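Local coordinates for FAD:protein FMN transferase (Vibrio cholerae, PDB 6NXI) that probably transfers the FMN moiety of FAD onto a threonine hydroxyl of a target flavoprotein, using magnesium and releasing AMP, at residues S57-F62 and L149-S154; L102-L105 and P110-R113. One frame throughout, in Å; residues are numbered along the deposited sequence.

Overall arrangement
Both contacts lie on the same side of the chain's centre, their own centres about 14 Å apart, and both touch the bound FAD. Contact 1 sets helix 58-64 against the loop that runs from strand 141-144 to helix 157-171. Contact 2 is nested inside the stretch of chain that contact 1 closes, and joins the end of helix 100-105 to the loop just after it. The two meet directly: Tyr-150 packs on Asn-104 and Pro-110, and Asp-152 on Val-103. At FAD O2B, Asp-152 accepts a hydrogen bond and Val-103 packs alongside. Both helices thus contact the segment 149-154, which lines the FAD pocket and leads straight into Thr-155, a magnesium ligand.

Contact 1: residues S57-F62 and L149-S154. With FAD (flavin-adenine dinucleotide), chain B.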
loop_
_atom_site.group_PDB
_atom_site.type_symbol
_atom_site.label_atom_id
_atom_site.label_comp_id
_atom_site.label_asym_id
_atom_site.label_seq_id
_atom_site.Cartn_x
_atom_site.Cartn_y
_atom_site.Cartn_z
ATOM N N SER A 57 5.898 18.678 2.520
ATOM C CA SER A 57 5.671 17.540 3.447
ATOM C C SER A 57 7.010 17.172 4.094
ATOM O O SER A 57 8.057 17.534 3.545
ATOM C CB SER A 57 5.027 16.350 2.759
ATOM O OG SER A 57 5.979 15.771 1.863
ATOM N N GLU A 58 6.992 16.523 5.251
ATOM C CA GLU A 58 8.241 16.056 5.915
ATOM C C GLU A 58 9.023 15.186 4.941
ATOM O O GLU A 58 10.235 15.330 4.837
ATOM C CB GLU A 58 7.998 15.121 7.087
ATOM C CG GLU A 58 7.555 15.750 8.357
ATOM C CD GLU A 58 7.966 14.822 9.489
ATOM O OE1 GLU A 58 7.744 13.579 9.370
ATOM O OE2 GLU A 58 8.529 15.320 10.445
ATOM N N LEU A 59 8.326 14.320 4.224
ATOM C CA LEU A 59 9.045 13.408 3.317
ATOM C C LEU A 59 9.627 14.198 2.153
ATOM O O LEU A 59 10.750 13.868 1.745
ATOM C CB LEU A 59 8.080 12.347 2.801
ATOM C CG LEU A 59 8.679 11.391 1.783
ATOM C CD1 LEU A 59 9.716 10.521 2.417
ATOM C CD2 LEU A 59 7.555 10.536 1.175
ATOM N N SER A 60 8.918 15.189 1.622
ATOM C CA SER A 60 9.475 15.945 0.460
ATOM C C SER A 60 10.653 16.772 0.958
ATOM O O SER A 60 11.663 16.845 0.265
ATOM C CB SER A 60 8.454 16.775 -0.201
ATOM O OG SER A 60 7.506 15.913 -0.845
ATOM N N ARG A 61 10.535 17.330 2.157
ATOM C CA ARG A 61 11.691 18.089 2.705
ATOM C C ARG A 61 12.885 17.143 2.877
ATOM O O ARG A 61 14.042 17.620 2.651
ATOM C CB ARG A 61 11.261 18.832 3.968
ATOM C CG ARG A 61 10.264 19.929 3.626
ATOM C CD ARG A 61 9.943 20.778 4.817
ATOM N NE ARG A 61 8.772 20.296 5.511
ATOM C CZ ARG A 61 8.752 19.711 6.722
ATOM N NH1 ARG A 61 9.865 19.477 7.412
ATOM N NH2 ARG A 61 7.593 19.333 7.207
ATOM N N PHE A 62 12.692 15.878 3.249
ATOM C CA PHE A 62 13.807 14.900 3.300
ATOM C C PHE A 62 14.361 14.673 1.888
ATOM O O PHE A 62 15.580 14.589 1.720
ATOM C CB PHE A 62 13.407 13.587 3.951
ATOM C CG PHE A 62 14.519 12.580 4.001
ATOM C CD1 PHE A 62 15.693 12.858 4.698
ATOM C CD2 PHE A 62 14.432 11.382 3.324
ATOM C CE1 PHE A 62 16.715 11.929 4.759
ATOM C CE2 PHE A 62 15.465 10.461 3.382
ATOM C CZ PHE A 62 16.602 10.728 4.113
ATOM N N LEU A 149 18.826 10.925 -3.287
ATOM C CA LEU A 149 17.931 9.821 -2.844
ATOM C C LEU A 149 16.530 10.410 -2.768
ATOM O O LEU A 149 16.396 11.522 -2.262
ATOM C CB LEU A 149 18.340 9.228 -1.487
ATOM C CG LEU A 149 17.843 7.798 -1.252
ATOM C CD1 LEU A 149 18.673 6.790 -2.018
ATOM C CD2 LEU A 149 17.859 7.465 0.212
ATOM N N TYR A 150 15.529 9.703 -3.278
ATOM C CA TYR A 150 14.131 10.198 -3.268
ATOM C C TYR A 150 13.258 9.042 -2.789
ATOM O O TYR A 150 13.145 8.027 -3.471
ATOM C CB TYR A 150 13.758 10.681 -4.664
ATOM C CG TYR A 150 12.431 11.381 -4.827
ATOM C CD1 TYR A 150 11.226 10.716 -4.631
ATOM C CD2 TYR A 150 12.356 12.719 -5.196
ATOM C CE1 TYR A 150 10.019 11.373 -4.756
ATOM C CE2 TYR A 150 11.144 13.387 -5.331
ATOM C CZ TYR A 150 9.960 12.698 -5.147
ATOM O OH TYR A 150 8.784 13.393 -5.276
ATOM N N VAL A 151 12.731 9.163 -1.581
ATOM C CA VAL A 151 11.913 8.102 -0.930
ATOM C C VAL A 151 10.460 8.389 -1.291
ATOM O O VAL A 151 10.014 9.549 -1.211
ATOM C CB VAL A 151 12.116 8.119 0.602
ATOM C CG1 VAL A 151 11.164 7.183 1.283
ATOM C CG2 VAL A 151 13.553 7.784 0.976
ATOM N N ASP A 152 9.765 7.331 -1.678
ATOM C CA ASP A 152 8.346 7.319 -2.084
ATOM C C ASP A 152 7.625 6.350 -1.152
ATOM O O ASP A 152 8.034 5.174 -1.095
ATOM C CB ASP A 152 8.298 6.833 -3.518
ATOM C CG ASP A 152 6.908 6.676 -4.089
ATOM O OD1 ASP A 152 5.941 6.905 -3.386
ATOM O OD2 ASP A 152 6.839 6.352 -5.290
ATOM N N LEU A 153 6.673 6.827 -0.346
ATOM C CA LEU A 153 5.936 5.930 0.551
ATOM C C LEU A 153 4.540 5.635 -0.009
ATOM O O LEU A 153 3.706 5.179 0.757
ATOM C CB LEU A 153 5.871 6.531 1.960
ATOM C CG LEU A 153 7.248 6.801 2.566
ATOM C CD1 LEU A 153 7.118 7.502 3.914
ATOM C CD2 LEU A 153 8.027 5.511 2.694
ATOM N N SER A 154 4.356 5.758 -1.312
ATOM C CA SER A 154 3.025 5.518 -1.950
ATOM C C SER A 154 2.515 4.112 -1.670
ATOM O O SER A 154 1.278 3.884 -1.716
ATOM C CB SER A 154 3.150 5.767 -3.449
ATOM O OG SER A 154 3.306 7.151 -3.676
HETATM P PA FAD B . 0.752 -0.088 -4.452
HETATM O O1A FAD B . 0.657 -1.250 -5.375
HETATM O O2A FAD B . 0.355 -0.239 -3.037
HETATM O O5B FAD B . 2.231 0.517 -4.488
HETATM C C5B FAD B . 2.633 1.060 -5.774
HETATM C C4B FAD B . 3.264 2.423 -5.617
HETATM O O4B FAD B . 4.457 2.379 -4.795
HETATM C C3B FAD B . 3.701 3.003 -6.961
HETATM O O3B FAD B . 2.654 3.808 -7.504
HETATM C C2B FAD B . 4.967 3.791 -6.604
HETATM O O2B FAD B . 4.646 5.068 -6.098
HETATM C C1B FAD B . 5.567 2.933 -5.497
HETATM N N9A FAD B . 6.411 1.835 -5.917
HETATM C C8A FAD B . 6.526 1.248 -7.185
HETATM N N7A FAD B . 7.292 0.185 -7.159
HETATM C C5A FAD B . 7.753 0.071 -5.863
HETATM C C6A FAD B . 8.624 -0.843 -5.252
HETATM N N6A FAD B . 9.163 -1.909 -5.872
HETATM N N1A FAD B . 8.823 -0.690 -3.928
HETATM C C2A FAD B . 8.266 0.368 -3.304
HETATM N N3A FAD B . 7.422 1.293 -3.779
HETATM C C4A FAD B . 7.214 1.085 -5.090
HETATM N N1 FAD B . -1.440 10.703 -5.944
HETATM C C2 FAD B . -1.715 11.900 -6.570
HETATM O O2 FAD B . -1.998 11.920 -7.789
HETATM N N3 FAD B . -1.723 13.077 -5.894
HETATM C C4 FAD B . -1.434 13.156 -4.556
HETATM O O4 FAD B . -1.417 14.236 -3.982
HETATM C C4X FAD B . -1.118 11.935 -3.871
HETATM N N5 FAD B . -0.822 11.979 -2.588
HETATM C C5X FAD B . -0.513 10.798 -1.955
HETATM C C6 FAD B . -0.169 10.825 -0.588
HETATM C C7 FAD B . 0.150 9.689 0.126
HETATM C C7M FAD B . 0.504 9.792 1.592
HETATM C C8 FAD B . 0.113 8.443 -0.545
HETATM C C8M FAD B . 0.463 7.162 0.165
HETATM C C9 FAD B . -0.222 8.402 -1.902
HETATM C C9A FAD B . -0.547 9.557 -2.627
HETATM N N10 FAD B . -0.861 9.554 -3.992
HETATM C C10 FAD B . -1.156 10.730 -4.658
HETATM C "C1'" FAD B . -0.972 8.272 -4.721
HETATM C "C2'" FAD B . 0.327 7.654 -5.094
HETATM O "O2'" FAD B . 1.032 8.486 -6.010
HETATM C "C3'" FAD B . 0.063 6.293 -5.760
HETATM O "O3'" FAD B . -0.661 6.414 -6.964
HETATM C "C4'" FAD B . -0.755 5.331 -4.919
HETATM O "O4'" FAD B . -0.349 5.438 -3.563
HETATM C "C5'" FAD B . -0.678 3.913 -5.450
HETATM O "O5'" FAD B . -1.306 3.040 -4.479
HETATM P P FAD B . -1.631 1.545 -4.884
HETATM O O1P FAD B . -2.246 1.466 -6.207
HETATM O O2P FAD B . -2.278 1.016 -3.623
HETATM O O3P FAD B . -0.134 1.048 -5.068
HETATM O O HOH W 1 9.037 14.573 -2.682
#
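Leu-59 reaches from helix 58-64 onto the carbonyl and side chain of Val-151 and the side chain of Leu-153. A chi1 of 176° carries its CG over the loop; there CD1 lies 3.8 Å from Val-151 CG1, the two side chains crossing at about a right angle, and CD2 sits 4.0 Å from Leu-153 CG, both methyls also lying near Val-151 O. One turn on, Phe-62 brings its ring edge to the other methyl of the valine, with CE2 4.1 Å from Val-151 CG2. Ser-57 caps the helix, its OG accepting from Ser-60 N at 3.0 Å. A water donates to Ser-60 OG and makes a weak bond with Tyr-150 OH. The CB of Asp-152 leaves the loop away from the helix, unlike those of Val-151 and Leu-153, and its carboxylate meets FAD: OD2 accepts from ribose O2B at 2.7 Å. OD1 is gripped twice by Ser-154, by OG at 2.7 Å through the syn lone pair and by the backbone N from above the carboxylate plane, an Asx turn. Val-151 and Leu-153 thus bury apolar groups on the helix, while Asp-152, positioned by Ser-154, and the Ser-154 carbonyl, which accepts from O4', bind FAD.

Contact 2: residues L102-L105 and P110-R113; sequences LVNL and PEAR. With FAD (flavin-adenine dinucleotide), chain B.
The last turn of helix 100-105 meets the non-helical segment 110-113 as the chain doubles back after four residues, bringing Asn-104 CA and Glu-111 CA within 5.4 Å. Asn-104 lies along the junction: its OD1 is 3.4 Å from Pro-110 CD, and its CB lies 3.2 Å from Glu-111 OE1. The glutamate chain is extended, CG anti to the backbone N (chi1 -177°), and this carries its carboxylate to the helix end. Two waters join the segments: one donates to Asn-104 O and to Glu-111 O, the other accepts from Asn-104 ND2 and donates to Glu-111 OE1. Arg-113 bends at chi2 and chi3, folding its chain back over the helix terminus, where CG is 3.3 Å from Asn-104 O and NE 3.0 Å from Leu-105 O. Leu-105 CD1 lies over one face of the guanidinium, off its centre. NH1 forms a salt bridge with Glu-111 OE2, 3.0 Å away, from above the carboxylate plane. Val-103 of the same turn packs against FAD. In helix 120-127, Glu-111 pairs with Arg-126 and Arg-113 with Glu-122. The guanidinium beside the C-terminal carbonyls is probably favourable electrostatically, and the linked ion pairs tie the loop to helix 120-127.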
loop_
_atom_site.group_PDB
_atom_site.type_symbol
_atom_site.label_atom_id
_atom_site.label_comp_id
_atom_site.label_asym_id
_atom_site.label_seq_id
_atom_site.Cartn_x
_atom_site.Cartn_y
_atom_site.Cartn_z
ATOM N N LEU A 102 12.826 6.305 -10.082
ATOM C CA LEU A 102 12.358 5.413 -11.180
ATOM C C LEU A 102 10.850 5.531 -11.338
ATOM O O LEU A 102 10.362 5.649 -12.462
ATOM C CB LEU A 102 12.794 3.986 -10.858
ATOM C CG LEU A 102 14.314 3.781 -10.758
ATOM C CD1 LEU A 102 14.637 2.524 -10.012
ATOM C CD2 LEU A 102 14.922 3.718 -12.141
ATOM N N VAL A 103 10.120 5.571 -10.236
ATOM C CA VAL A 103 8.647 5.797 -10.312
ATOM C C VAL A 103 8.397 7.112 -11.072
ATOM O O VAL A 103 7.535 7.206 -11.944
ATOM C CB VAL A 103 8.063 5.851 -8.899
ATOM C CG1 VAL A 103 6.624 6.328 -8.889
ATOM C CG2 VAL A 103 8.213 4.504 -8.189
ATOM N N ASN A 104 9.171 8.137 -10.737
ATOM C CA ASN A 104 9.023 9.472 -11.328
ATOM C C ASN A 104 9.423 9.392 -12.803
ATOM O O ASN A 104 8.663 9.902 -13.633
ATOM C CB ASN A 104 9.839 10.502 -10.572
ATOM C CG ASN A 104 9.345 10.733 -9.153
ATOM O OD1 ASN A 104 8.335 10.185 -8.744
ATOM N ND2 ASN A 104 10.152 11.445 -8.372
ATOM N N LEU A 105 10.533 8.729 -13.125
ATOM C CA LEU A 105 10.984 8.587 -14.541
ATOM C C LEU A 105 9.867 8.003 -15.414
ATOM O O LEU A 105 9.686 8.461 -16.565
ATOM C CB LEU A 105 12.245 7.732 -14.574
ATOM C CG LEU A 105 12.838 7.503 -15.964
ATOM C CD1 LEU A 105 13.454 8.781 -16.527
ATOM C CD2 LEU A 105 13.859 6.390 -15.935
ATOM N N PRO A 110 5.243 12.745 -9.100
ATOM C CA PRO A 110 4.938 14.144 -9.338
ATOM C C PRO A 110 5.646 14.771 -10.525
ATOM O O PRO A 110 5.257 15.861 -10.968
ATOM C CB PRO A 110 5.361 14.819 -8.021
ATOM C CG PRO A 110 5.477 13.670 -7.030
ATOM C CD PRO A 110 6.000 12.512 -7.853
ATOM N N GLU A 111 6.618 14.055 -11.094
ATOM C CA GLU A 111 7.434 14.613 -12.182
ATOM C C GLU A 111 6.670 14.535 -13.513
ATOM O O GLU A 111 6.138 13.481 -13.826
ATOM C CB GLU A 111 8.753 13.824 -12.251
ATOM C CG GLU A 111 9.710 14.337 -13.286
ATOM C CD GLU A 111 10.942 13.464 -13.475
ATOM O OE1 GLU A 111 11.230 12.617 -12.597
ATOM O OE2 GLU A 111 11.642 13.655 -14.527
ATOM N N ALA A 112 6.681 15.607 -14.289
ATOM C CA ALA A 112 6.069 15.678 -15.630
ATOM C C ALA A 112 6.946 14.870 -16.586
ATOM O O ALA A 112 8.162 15.053 -16.588
ATOM C CB ALA A 112 5.920 17.086 -16.108
ATOM N N ARG A 113 6.350 13.948 -17.331
ATOM C CA ARG A 113 7.143 13.140 -18.289
ATOM C C ARG A 113 6.513 13.212 -19.673
ATOM O O ARG A 113 5.304 13.388 -19.845
ATOM C CB ARG A 113 7.273 11.682 -17.848
ATOM C CG ARG A 113 7.924 11.463 -16.489
ATOM C CD ARG A 113 9.383 11.834 -16.418
ATOM N NE ARG A 113 10.110 11.264 -17.546
ATOM C CZ ARG A 113 11.286 11.660 -17.982
ATOM N NH1 ARG A 113 11.966 12.601 -17.333
ATOM N NH2 ARG A 113 11.826 11.061 -19.033
HETATM P PA FAD B . 0.752 -0.088 -4.452
HETATM O O1A FAD B . 0.657 -1.250 -5.375
HETATM O O2A FAD B . 0.355 -0.239 -3.037
HETATM O O5B FAD B . 2.231 0.517 -4.488
HETATM C C5B FAD B . 2.633 1.060 -5.774
HETATM C C4B FAD B . 3.264 2.423 -5.617
HETATM O O4B FAD B . 4.457 2.379 -4.795
HETATM C C3B FAD B . 3.701 3.003 -6.961
HETATM O O3B FAD B . 2.654 3.808 -7.504
HETATM C C2B FAD B . 4.967 3.791 -6.604
HETATM O O2B FAD B . 4.646 5.068 -6.098
HETATM C C1B FAD B . 5.567 2.933 -5.497
HETATM N N9A FAD B . 6.411 1.835 -5.917
HETATM C C8A FAD B . 6.526 1.248 -7.185
HETATM N N7A FAD B . 7.292 0.185 -7.159
HETATM C C5A FAD B . 7.753 0.071 -5.863
HETATM C C6A FAD B . 8.624 -0.843 -5.252
HETATM N N6A FAD B . 9.163 -1.909 -5.872
HETATM N N1A FAD B . 8.823 -0.690 -3.928
HETATM C C2A FAD B . 8.266 0.368 -3.304
HETATM N N3A FAD B . 7.422 1.293 -3.779
HETATM C C4A FAD B . 7.214 1.085 -5.090
HETATM N N1 FAD B . -1.440 10.703 -5.944
HETATM C C2 FAD B . -1.715 11.900 -6.570
HETATM O O2 FAD B . -1.998 11.920 -7.789
HETATM N N3 FAD B . -1.723 13.077 -5.894
HETATM C C4 FAD B . -1.434 13.156 -4.556
HETATM O O4 FAD B . -1.417 14.236 -3.982
HETATM C C4X FAD B . -1.118 11.935 -3.871
HETATM N N5 FAD B . -0.822 11.979 -2.588
HETATM C C5X FAD B . -0.513 10.798 -1.955
HETATM C C6 FAD B . -0.169 10.825 -0.588
HETATM C C7 FAD B . 0.150 9.689 0.126
HETATM C C7M FAD B . 0.504 9.792 1.592
HETATM C C8 FAD B . 0.113 8.443 -0.545
HETATM C C8M FAD B . 0.463 7.162 0.165
HETATM C C9 FAD B . -0.222 8.402 -1.902
HETATM C C9A FAD B . -0.547 9.557 -2.627
HETATM N N10 FAD B . -0.861 9.554 -3.992
HETATM C C10 FAD B . -1.156 10.730 -4.658
HETATM C "C1'" FAD B . -0.972 8.272 -4.721
HETATM C "C2'" FAD B . 0.327 7.654 -5.094
HETATM O "O2'" FAD B . 1.032 8.486 -6.010
HETATM C "C3'" FAD B . 0.063 6.293 -5.760
HETATM O "O3'" FAD B . -0.661 6.414 -6.964
HETATM C "C4'" FAD B . -0.755 5.331 -4.919
HETATM O "O4'" FAD B . -0.349 5.438 -3.563
HETATM C "C5'" FAD B . -0.678 3.913 -5.450
HETATM O "O5'" FAD B . -1.306 3.040 -4.479
HETATM P P FAD B . -1.631 1.545 -4.884
HETATM O O1P FAD B . -2.246 1.466 -6.207
HETATM O O2P FAD B . -2.278 1.016 -3.623
HETATM O O3P FAD B . -0.134 1.048 -5.068
HETATM O O HOH W 2 6.317 10.961 -12.699
HETATM O O HOH W 3 12.564 12.542 -9.939
#